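3-guanidinopropionase (Pseudomonas aeruginosa, PDB 3NIP) catalyses the manganese-dependent hydrolysis of 3-guanidinopropanoate to beta-alanine and urea, working as a homohexamer of the arginase family. Local coordinates at the hexane-1,6-diamine site. Residues are numbered along the deposited sequence; one frame, centred on the assembly and turned at random. Chains: chain A/B, 3-guanidinopropionase.

The hexane-1,6-diamine site. Residues chain A 51, 246, 250, 255, 257; chain B 248, 292, 294, 297-298. With 16D (hexane-1,6-diamine), chain C.
Hexane-1,6-diamine lies in a narrow tunnel between two subunits, which hides 298 of its 305 Å², so hardly any edge meets solvent. Chain A's Pro-rich stretch makes one wall: the A:Pro246 ring covers C1 to C3 through CB and CG, CB 3.4 Å from 16D C1. The start of B helix 294-317 covers the other sides, with B:Ala294 CB 3.5 Å from 16D C4 and B:Val298 touching through CG2. B:Gly292 makes the floor under 16D C6, its O 3.8 Å away. B:Leu297 closes a flank. Its CG is anti to the backbone N (chi1 -178°), and CD2 reaches C3 at 3.3 Å while packing obliquely on A:Pro255 CG at 3.6 Å, so this leucine bridges the subunit seam. A:Ile257 CG2 fills in beside C1.

Backbone carbonyls cap both ends. Amine N1 donates to B:Phe248 O at 2.7 Å, and amine N2 to A:Pro250 O at 2.7 Å; each sits in the carbonyl plane on a lone pair. Beyond N2, the A:Arg51 guanidinium comes in edge-on, bent at chi3 (23°), with NH2 3.1 Å from N2. If both were charged they would repel, so the amine may be partly neutral and accept from NH2. The diamine, possibly a crystallisation additive, bridges two subunits of the hexamer. The segment from A:Pro246 to A:Ile257 comes shortly after manganese ligands A:Asp240 and A:Asp242, so the neighbour's helix may help shape the active-site surroundings; the structure alone does not show a catalytic role.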
loop_
_atom_site.group_PDB
_atom_site.type_symbol
_atom_site.label_atom_id
_atom_site.label_comp_id
_atom_site.label_asym_id
_atom_site.label_seq_id
_atom_site.Cartn_x
_atom_site.Cartn_y
_atom_site.Cartn_z
ATOM N N ARG A 51 12.923 -14.552 -2.053
ATOM C CA ARG A 51 11.890 -13.631 -2.525
ATOM C C ARG A 51 11.941 -13.421 -4.040
ATOM O O ARG A 51 12.826 -12.730 -4.564
ATOM C CB ARG A 51 11.961 -12.315 -1.752
ATOM C CG ARG A 51 11.275 -12.411 -0.382
ATOM C CD ARG A 51 11.606 -11.284 0.602
ATOM N NE ARG A 51 12.069 -10.051 -0.035
ATOM C CZ ARG A 51 11.805 -8.818 0.399
ATOM N NH1 ARG A 51 11.041 -8.624 1.462
ATOM N NH2 ARG A 51 12.298 -7.768 -0.251
ATOM N N PRO A 246 17.781 0.072 0.259
ATOM C CA PRO A 246 16.340 -0.177 0.071
ATOM C C PRO A 246 15.488 1.084 0.089
ATOM O O PRO A 246 14.347 1.053 -0.367
ATOM C CB PRO A 246 15.993 -1.061 1.252
ATOM C CG PRO A 246 17.268 -1.807 1.521
ATOM C CD PRO A 246 18.391 -0.890 1.194
ATOM N N PRO A 250 13.322 -0.325 -2.999
ATOM C CA PRO A 250 12.659 -1.310 -2.139
ATOM C C PRO A 250 12.264 -2.580 -2.868
ATOM O O PRO A 250 12.260 -3.648 -2.254
ATOM C CB PRO A 250 11.409 -0.574 -1.643
ATOM C CG PRO A 250 11.200 0.571 -2.617
ATOM C CD PRO A 250 12.560 0.939 -3.100
ATOM N N PRO A 255 17.251 -7.532 -0.288
ATOM C CA PRO A 255 17.734 -6.249 0.146
ATOM C C PRO A 255 18.756 -6.368 1.291
ATOM O O PRO A 255 18.672 -7.280 2.109
ATOM C CB PRO A 255 16.465 -5.571 0.639
ATOM C CG PRO A 255 15.632 -6.733 1.161
ATOM C CD PRO A 255 15.886 -7.814 0.193
ATOM N N ILE A 257 20.527 -3.403 3.940
ATOM C CA ILE A 257 20.524 -1.989 4.272
ATOM C C ILE A 257 21.917 -1.366 4.153
ATOM O O ILE A 257 22.919 -2.068 3.895
ATOM C CB ILE A 257 19.907 -1.716 5.669
ATOM C CG1 ILE A 257 20.843 -2.174 6.787
ATOM C CG2 ILE A 257 18.494 -2.329 5.756
ATOM C CD1 ILE A 257 20.375 -1.744 8.156
ATOM N N PHE B 248 14.574 5.576 5.395
ATOM C CA PHE B 248 15.117 4.301 5.850
ATOM C C PHE B 248 14.237 3.646 6.904
ATOM O O PHE B 248 14.189 2.420 6.992
ATOM C CB PHE B 248 16.547 4.487 6.388
ATOM C CG PHE B 248 17.409 5.340 5.494
ATOM C CD1 PHE B 248 18.015 4.794 4.368
ATOM C CD2 PHE B 248 17.569 6.702 5.753
ATOM C CE1 PHE B 248 18.777 5.589 3.526
ATOM C CE2 PHE B 248 18.329 7.499 4.923
ATOM C CZ PHE B 248 18.928 6.952 3.808
ATOM N N GLY B 292 6.145 -2.358 3.283
ATOM C CA GLY B 292 6.794 -3.617 2.891
ATOM C C GLY B 292 7.773 -4.180 3.907
ATOM O O GLY B 292 8.737 -4.838 3.533
ATOM N N ALA B 294 9.952 -2.643 5.588
ATOM C CA ALA B 294 11.206 -1.903 5.521
ATOM C C ALA B 294 11.805 -1.644 6.907
ATOM O O ALA B 294 12.986 -1.918 7.144
ATOM C CB ALA B 294 11.009 -0.578 4.771
ATOM N N LEU B 297 12.907 -4.792 8.699
ATOM C CA LEU B 297 14.216 -5.270 8.227
ATOM C C LEU B 297 15.375 -4.488 8.849
ATOM O O LEU B 297 16.353 -5.078 9.308
ATOM C CB LEU B 297 14.321 -5.251 6.703
ATOM C CG LEU B 297 15.642 -5.785 6.098
ATOM C CD1 LEU B 297 15.943 -7.239 6.486
ATOM C CD2 LEU B 297 15.634 -5.689 4.599
ATOM N N VAL B 298 15.253 -3.163 8.871
ATOM C CA VAL B 298 16.196 -2.315 9.576
ATOM C C VAL B 298 16.367 -2.803 11.017
ATOM O O VAL B 298 17.500 -3.007 11.496
ATOM C CB VAL B 298 15.721 -0.844 9.581
ATOM C CG1 VAL B 298 16.576 -0.011 10.503
ATOM C CG2 VAL B 298 15.751 -0.282 8.175
HETATM N N1 16D C . 15.034 0.894 4.920
HETATM C C1 16D C . 15.508 -0.425 4.513
HETATM C C2 16D C . 14.703 -1.624 5.029
HETATM C C3 16D C . 14.503 -2.697 3.954
HETATM C C4 16D C . 13.225 -2.622 3.091
HETATM C C5 16D C . 13.330 -3.550 1.893
HETATM C C6 16D C . 12.065 -4.380 1.653
HETATM N N2 16D C . 12.032 -4.684 0.230
#